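Halotolerant alpha-type carbonic anhydrase (dCA II) (Dunaliella salina, PDB 1Y7W) catalyses the reversible hydration of carbon dioxide to bicarbonate, as a zinc-dependent alpha-type carbonic anhydrase that stays tolerant of high salt. Local coordinates at residues A83-V95 and K102-T114. Residues are numbered along the deposited sequence; the frame is centred on the assembly and turned at random.
With NA (sodium ion), chain C.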
ATOM      1  N   ALA A  83     -19.371  -9.661   5.267  1.00 21.37           N
ATOM      2  CA  ALA A  83     -20.540 -10.193   6.018  1.00 24.09           C
ATOM      3  C   ALA A  83     -20.763 -11.686   5.720  1.00 24.50           C
ATOM      4  O   ALA A  83     -21.485 -12.382   6.465  1.00 25.88           O
ATOM      5  CB  ALA A  83     -21.814  -9.411   5.637  1.00 24.37           C
ATOM      6  N   GLN A  84     -20.149 -12.164   4.632  1.00 25.16           N
ATOM      7  CA  GLN A  84     -20.254 -13.531   4.168  1.00 26.79           C
ATOM      8  C   GLN A  84     -19.295 -14.419   4.873  1.00 26.96           C
ATOM      9  O   GLN A  84     -18.255 -13.982   5.382  1.00 24.16           O
ATOM     10  CB  GLN A  84     -19.950 -13.669   2.670  1.00 31.65           C
ATOM     11  CG  GLN A  84     -20.916 -12.945   1.716  1.00 37.64           C
ATOM     12  CD  GLN A  84     -22.331 -13.417   1.847  1.00 41.04           C
ATOM     13  OE1 GLN A  84     -23.132 -12.839   2.586  1.00 42.89           O
ATOM     14  NE2 GLN A  84     -22.658 -14.485   1.124  1.00 43.19           N
ATOM     15  N   ALA A  85     -19.651 -15.704   4.878  1.00 27.20           N
ATOM     16  CA  ALA A  85     -18.813 -16.716   5.516  1.00 26.38           C
ATOM     17  C   ALA A  85     -17.370 -16.698   4.941  1.00 25.88           C
ATOM     18  O   ALA A  85     -16.369 -16.750   5.665  1.00 27.36           O
ATOM     19  CB  ALA A  85     -19.437 -18.099   5.276  1.00 27.45           C
ATOM     20  N   ASP A  86     -17.233 -16.654   3.634  1.00 27.19           N
ATOM     21  CA  ASP A  86     -15.856 -16.678   3.148  1.00 27.36           C
ATOM     22  C   ASP A  86     -15.379 -15.301   2.741  1.00 25.95           C
ATOM     23  O   ASP A  86     -14.583 -15.174   1.798  1.00 26.83           O
ATOM     24  CB  ASP A  86     -15.703 -17.659   1.989  1.00 33.17           C
ATOM     25  CG  ASP A  86     -16.909 -17.714   1.158  1.00 37.08           C
ATOM     26  OD1 ASP A  86     -17.570 -16.647   1.072  1.00 39.94           O
ATOM     27  OD2 ASP A  86     -17.207 -18.826   0.624  1.00 40.54           O
ATOM     28  N   GLY A  87     -15.889 -14.290   3.438  1.00 24.27           N
ATOM     29  CA  GLY A  87     -15.510 -12.899   3.160  1.00 22.66           C
ATOM     30  C   GLY A  87     -14.688 -12.430   4.341  1.00 22.49           C
ATOM     31  O   GLY A  87     -14.998 -12.744   5.490  1.00 22.84           O
ATOM     32  N   ILE A  88     -13.619 -11.676   4.073  1.00 21.21           N
ATOM     33  CA  ILE A  88     -12.734 -11.227   5.132  1.00 19.22           C
ATOM     34  C   ILE A  88     -13.112  -9.888   5.749  1.00 20.13           C
ATOM     35  O   ILE A  88     -13.382  -8.900   5.025  1.00 19.17           O
ATOM     36  CB  ILE A  88     -11.245 -11.122   4.587  1.00 20.12           C
ATOM     37  CG1 ILE A  88     -10.676 -12.545   4.369  1.00 19.01           C
ATOM     38  CG2 ILE A  88     -10.349 -10.394   5.616  1.00 20.62           C
ATOM     39  CD1 ILE A  88      -9.208 -12.610   3.874  1.00 19.95           C
ATOM     40  N   THR A  89     -13.119  -9.843   7.081  1.00 20.35           N
ATOM     41  CA  THR A  89     -13.341  -8.574   7.787  1.00 18.46           C
ATOM     42  C   THR A  89     -12.107  -8.362   8.628  1.00 19.13           C
ATOM     43  O   THR A  89     -11.715  -9.239   9.384  1.00 19.69           O
ATOM     44  CB  THR A  89     -14.542  -8.620   8.731  1.00 21.00           C
ATOM     45  OG1 THR A  89     -15.727  -8.851   7.947  1.00 19.75           O
ATOM     46  CG2 THR A  89     -14.641  -7.239   9.484  1.00 21.30           C
ATOM     47  N   LEU A  90     -11.477  -7.191   8.516  1.00 18.39           N
ATOM     48  CA  LEU A  90     -10.288  -6.885   9.313  1.00 19.67           C
ATOM     49  C   LEU A  90     -10.848  -6.527  10.690  1.00 20.23           C
ATOM     50  O   LEU A  90     -11.600  -5.574  10.834  1.00 20.79           O
ATOM     51  CB  LEU A  90      -9.568  -5.685   8.693  1.00 19.31           C
ATOM     52  CG  LEU A  90      -9.127  -5.955   7.242  1.00 19.82           C
ATOM     53  CD1 LEU A  90      -8.285  -4.772   6.816  1.00 20.41           C
ATOM     54  CD2 LEU A  90      -8.322  -7.249   7.132  1.00 20.17           C
ATOM     55  N   THR A  91     -10.445  -7.291  11.694  0.50 21.12           N
ATOM     56  CA  THR A  91     -10.973  -7.090  13.032  0.50 21.40           C
ATOM     57  C   THR A  91      -9.957  -6.562  14.054  0.50 22.33           C
ATOM     58  O   THR A  91      -8.751  -6.744  13.883  0.50 23.26           O
ATOM     59  CB  THR A  91     -11.589  -8.422  13.542  0.50 20.41           C
ATOM     60  OG1 THR A  91     -10.539  -9.302  13.918  0.50 19.96           O
ATOM     61  CG2 THR A  91     -12.432  -9.069  12.463  0.50 16.10           C
ATOM     62  N   ASN A  92     -10.459  -5.904  15.112  1.00 23.70           N
ATOM     63  CA  ASN A  92      -9.586  -5.334  16.151  1.00 25.40           C
ATOM     64  C   ASN A  92      -8.611  -4.368  15.386  1.00 23.45           C
ATOM     65  O   ASN A  92      -7.401  -4.356  15.611  1.00 22.56           O
ATOM     66  CB  ASN A  92      -8.807  -6.441  16.895  1.00 29.02           C
ATOM     67  CG  ASN A  92      -7.910  -5.893  18.014  1.00 36.91           C
ATOM     68  OD1 ASN A  92      -8.119  -4.772  18.513  1.00 39.93           O
ATOM     69  ND2 ASN A  92      -6.910  -6.690  18.436  1.00 38.89           N
ATOM     70  N   ALA A  93      -9.180  -3.624  14.447  1.00 22.19           N
ATOM     71  CA  ALA A  93      -8.407  -2.688  13.647  1.00 21.64           C
ATOM     72  C   ALA A  93      -7.915  -1.492  14.512  1.00 22.52           C
ATOM     73  O   ALA A  93      -8.568  -1.087  15.475  1.00 19.26           O
ATOM     74  CB  ALA A  93      -9.277  -2.190  12.491  1.00 21.35           C
ATOM     75  N   LYS A  94      -6.732  -0.979  14.178  1.00 22.71           N
ATOM     76  CA  LYS A  94      -6.101   0.141  14.886  1.00 23.74           C
ATOM     77  C   LYS A  94      -5.366   1.028  13.833  1.00 24.37           C
ATOM     78  O   LYS A  94      -4.912   0.539  12.788  1.00 23.85           O
ATOM     79  CB  LYS A  94      -5.101  -0.401  15.889  1.00 26.71           C
ATOM     80  CG  LYS A  94      -5.786  -1.313  16.917  1.00 30.05           C
ATOM     81  CD  LYS A  94      -4.809  -1.924  17.886  1.00 33.60           C
ATOM     82  CE  LYS A  94      -5.653  -2.646  18.970  1.00 40.29           C
ATOM     83  NZ  LYS A  94      -4.837  -3.293  20.071  1.00 44.88           N
ATOM     84  N   VAL A  95      -5.283   2.323  14.085  1.00 20.31           N
ATOM     85  CA  VAL A  95      -4.611   3.189  13.114  1.00 20.62           C
ATOM     86  C   VAL A  95      -3.506   3.970  13.850  1.00 21.07           C
ATOM     87  O   VAL A  95      -3.619   4.235  15.058  1.00 20.53           O
ATOM     88  CB  VAL A  95      -5.630   4.121  12.446  1.00 20.16           C
ATOM     89  CG1 VAL A  95      -6.315   4.996  13.494  1.00 21.26           C
ATOM     90  CG2 VAL A  95      -4.940   5.000  11.393  1.00 19.95           C
ATOM     91  N   LYS A 102      -0.886   4.115   9.100  1.00 18.12           N
ATOM     92  CA  LYS A 102      -0.892   2.663   9.042  1.00 17.60           C
ATOM     93  C   LYS A 102      -2.037   2.079   9.858  1.00 18.97           C
ATOM     94  O   LYS A 102      -2.249   2.511  10.993  1.00 19.18           O
ATOM     95  CB  LYS A 102       0.406   2.127   9.639  1.00 19.24           C
ATOM     96  CG  LYS A 102       0.502   0.612   9.442  1.00 19.72           C
ATOM     97  CD  LYS A 102       1.922   0.142   9.746  1.00 22.72           C
ATOM     98  CE  LYS A 102       2.205   0.109  11.268  1.00 26.71           C
ATOM     99  NZ  LYS A 102       3.545  -0.612  11.593  1.00 30.88           N
ATOM    100  N   VAL A 103      -2.691   1.043   9.319  1.00 17.91           N
ATOM    101  CA  VAL A 103      -3.792   0.377   9.979  1.00 17.73           C
ATOM    102  C   VAL A 103      -3.337  -1.070  10.156  1.00 18.72           C
ATOM    103  O   VAL A 103      -2.803  -1.680   9.221  1.00 16.83           O
ATOM    104  CB  VAL A 103      -5.090   0.459   9.150  1.00 17.66           C
ATOM    105  CG1 VAL A 103      -6.230  -0.438   9.768  1.00 17.90           C
ATOM    106  CG2 VAL A 103      -5.569   1.906   9.069  1.00 17.32           C
ATOM    107  N   THR A 104      -3.451  -1.561  11.393  1.00 17.99           N
ATOM    108  CA  THR A 104      -3.094  -2.941  11.729  1.00 18.84           C
ATOM    109  C   THR A 104      -4.382  -3.616  12.237  1.00 19.21           C
ATOM    110  O   THR A 104      -5.407  -2.955  12.507  1.00 19.15           O
ATOM    111  CB  THR A 104      -1.994  -2.992  12.839  1.00 19.39           C
ATOM    112  OG1 THR A 104      -2.352  -2.080  13.890  1.00 23.08           O
ATOM    113  CG2 THR A 104      -0.601  -2.561  12.270  1.00 19.46           C
ATOM    114  N   PHE A 105      -4.357  -4.938  12.384  1.00 19.81           N
ATOM    115  CA  PHE A 105      -5.568  -5.633  12.764  1.00 20.03           C
ATOM    116  C   PHE A 105      -5.193  -7.083  13.098  1.00 22.00           C
ATOM    117  O   PHE A 105      -4.051  -7.473  12.954  1.00 21.04           O
ATOM    118  CB  PHE A 105      -6.555  -5.582  11.566  1.00 18.63           C
ATOM    119  CG  PHE A 105      -5.873  -5.712  10.194  1.00 19.81           C
ATOM    120  CD1 PHE A 105      -5.325  -6.915   9.773  1.00 18.68           C
ATOM    121  CD2 PHE A 105      -5.647  -4.552   9.398  1.00 17.71           C
ATOM    122  CE1 PHE A 105      -4.524  -6.974   8.558  1.00 19.44           C
ATOM    123  CE2 PHE A 105      -4.879  -4.590   8.227  1.00 17.38           C
ATOM    124  CZ  PHE A 105      -4.314  -5.810   7.803  1.00 16.85           C
ATOM    125  N   ASP A 106      -6.155  -7.855  13.583  1.00 24.03           N
ATOM    126  CA  ASP A 106      -5.861  -9.242  13.869  1.00 25.43           C
ATOM    127  C   ASP A 106      -5.517  -9.929  12.538  1.00 25.70           C
ATOM    128  O   ASP A 106      -6.155  -9.653  11.520  1.00 24.32           O
ATOM    129  CB  ASP A 106      -7.091  -9.884  14.480  1.00 27.01           C
ATOM    130  CG  ASP A 106      -7.343  -9.427  15.893  1.00 29.27           C
ATOM    131  OD1 ASP A 106      -8.506  -9.538  16.328  1.00 30.72           O
ATOM    132  OD2 ASP A 106      -6.391  -8.963  16.545  1.00 29.21           O
ATOM    133  N   GLN A 107      -4.522 -10.800  12.523  1.00 28.18           N
ATOM    134  CA  GLN A 107      -4.183 -11.473  11.253  1.00 30.30           C
ATOM    135  C   GLN A 107      -5.274 -12.385  10.742  1.00 29.23           C
ATOM    136  O   GLN A 107      -5.738 -13.281  11.470  1.00 27.90           O
ATOM    137  CB  GLN A 107      -2.928 -12.305  11.399  1.00 34.26           C
ATOM    138  CG  GLN A 107      -1.698 -11.637  10.834  1.00 39.99           C
ATOM    139  CD  GLN A 107      -0.420 -12.445  11.130  1.00 42.70           C
ATOM    140  OE1 GLN A 107       0.658 -11.854  11.372  1.00 44.20           O
ATOM    141  NE2 GLN A 107      -0.534 -13.800  11.108  1.00 41.37           N
ATOM    142  N   PRO A 108      -5.739 -12.160   9.504  1.00 27.73           N
ATOM    143  CA  PRO A 108      -6.781 -13.025   8.954  1.00 26.98           C
ATOM    144  C   PRO A 108      -6.200 -14.464   8.858  1.00 27.96           C
ATOM    145  O   PRO A 108      -5.018 -14.658   8.621  1.00 26.77           O
ATOM    146  CB  PRO A 108      -7.050 -12.438   7.553  1.00 26.54           C
ATOM    147  CG  PRO A 108      -6.714 -11.019   7.701  1.00 26.91           C
ATOM    148  CD  PRO A 108      -5.479 -11.015   8.618  1.00 27.56           C
ATOM    149  N   ALA A 109      -7.050 -15.472   9.002  1.00 29.76           N
ATOM    150  CA  ALA A 109      -6.539 -16.846   8.946  1.00 31.29           C
ATOM    151  C   ALA A 109      -7.380 -17.771   8.078  1.00 31.68           C
ATOM    152  O   ALA A 109      -7.083 -18.977   7.988  1.00 35.08           O
ATOM    153  CB  ALA A 109      -6.400 -17.448  10.408  1.00 30.83           C
ATOM    154  N   ALA A 110      -8.418 -17.237   7.442  1.00 29.01           N
ATOM    155  CA  ALA A 110      -9.258 -18.058   6.582  1.00 27.11           C
ATOM    156  C   ALA A 110      -9.505 -17.377   5.250  1.00 26.41           C
ATOM    157  O   ALA A 110      -9.437 -16.163   5.175  1.00 25.27           O
ATOM    158  CB  ALA A 110     -10.617 -18.327   7.257  1.00 28.41           C
ATOM    159  N   ASN A 111      -9.803 -18.164   4.218  1.00 24.04           N
ATOM    160  CA  ASN A 111     -10.124 -17.597   2.906  1.00 23.97           C
ATOM    161  C   ASN A 111      -9.038 -16.680   2.402  1.00 21.09           C
ATOM    162  O   ASN A 111      -9.308 -15.699   1.724  1.00 22.34           O
ATOM    163  CB  ASN A 111     -11.445 -16.841   2.999  1.00 26.53           C
ATOM    164  CG  ASN A 111     -12.567 -17.730   3.485  1.00 30.70           C
ATOM    165  OD1 ASN A 111     -12.889 -18.707   2.812  1.00 33.19           O
ATOM    166  ND2 ASN A 111     -13.156 -17.418   4.660  1.00 31.72           N
ATOM    167  N   LEU A 112      -7.804 -17.035   2.709  1.00 22.03           N
ATOM    168  CA  LEU A 112      -6.661 -16.205   2.326  1.00 19.44           C
ATOM    169  C   LEU A 112      -6.440 -16.175   0.806  1.00 20.95           C
ATOM    170  O   LEU A 112      -6.724 -17.146   0.089  1.00 18.87           O
ATOM    171  CB  LEU A 112      -5.425 -16.739   2.984  1.00 20.81           C
ATOM    172  CG  LEU A 112      -5.432 -16.647   4.537  1.00 19.88           C
ATOM    173  CD1 LEU A 112      -4.105 -17.203   5.050  1.00 20.00           C
ATOM    174  CD2 LEU A 112      -5.591 -15.196   5.001  1.00 17.97           C
ATOM    175  N   PRO A 113      -5.950 -15.043   0.294  1.00 20.29           N
ATOM    176  CA  PRO A 113      -5.707 -14.974  -1.152  1.00 20.42           C
ATOM    177  C   PRO A 113      -4.495 -15.847  -1.441  1.00 19.79           C
ATOM    178  O   PRO A 113      -3.681 -16.089  -0.546  1.00 19.35           O
ATOM    179  CB  PRO A 113      -5.405 -13.461  -1.385  1.00 21.33           C
ATOM    180  CG  PRO A 113      -4.878 -12.994  -0.041  1.00 22.11           C
ATOM    181  CD  PRO A 113      -5.789 -13.725   0.943  1.00 17.91           C
ATOM    182  N   THR A 114      -4.365 -16.336  -2.680  1.00 19.34           N
ATOM    183  CA  THR A 114      -3.194 -17.132  -3.014  1.00 18.40           C
ATOM    184  C   THR A 114      -2.523 -16.640  -4.306  1.00 18.69           C
ATOM    185  O   THR A 114      -3.155 -16.045  -5.174  1.00 18.85           O
ATOM    186  CB  THR A 114      -3.533 -18.651  -3.254  1.00 19.04           C
ATOM    187  OG1 THR A 114      -4.406 -18.766  -4.385  1.00 19.32           O
ATOM    188  CG2 THR A 114      -4.259 -19.244  -2.036  1.00 18.88           C
TER
HETATM  189 NA    NA C 281     -16.891 -12.810   6.946  1.00 23.25          NA
HETATM  190  O   HOH W   1     -16.025 -14.790   7.603  1.00 35.45           O
HETATM  191  O   HOH W   2     -12.835 -14.937   6.682  1.00 41.48           O
HETATM  192  O   HOH W   3     -15.771 -11.766   8.515  1.00 29.96           O
HETATM  193  O   HOH W   4      -8.780  -9.479  11.069  1.00 23.19           O
HETATM  194  O   HOH W   5      -4.824  -6.471  16.311  1.00 47.05           O
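Leu90 sets its CD1 methyl over one face of the Phe105 ring, 4.0 Å from the ring centroid and displaced toward the rim, a CH-pi contact. Phe105 turns its ring there by placing CG between its own backbone N and carbonyl carbon (chi1 37°). The other methyl, Leu90 CD2, reaches Pro108 CG at 4.1 Å, and Ile88 CG2 meets the same proline carbon. Beside this apolar group Asp106 makes three hydrogen bonds with segment 83-95. Its backbone N gives a nearly straight one to Thr91 O (2.8 Å), OD1 accepts a weak one from Thr91 OG1, and OD2 accepts Asn92 ND2 at 3.0 Å on its syn side. Asn92 ND2 comes in from 31° out of the carboxylate plane, the amide plane turned 62° from it. One water bridges Thr91 N and Asp106 O; another donates to Asp106 OD2. Cutting the Phe105 ring back to an alanine is likely to leave Leu90 CD1 without the face it rests on, with a gap beside that leucine. Farther along, Lys94 and Thr104 form an antiparallel hydrogen-bonded pair (Lys94 N to Thr104 O and Thr104 N to Lys94 O, both 2.9 Å), and Val95 CG2 packs on Val103 CG2 in this beta hairpin. At the opposite end, Asn111 OD1 lies 3.1 Å from Asp86 CB. Gly87 O binds the sodium ion, with Gln84 O, Gly82 O and two waters. Apolar side chains and the Asp106 bonds thus hold 83-95 against 102-114 between hairpin and sodium-binding turn, where Asn111 ND2 is linked to Gly87 O indirectly and weakly, through a water.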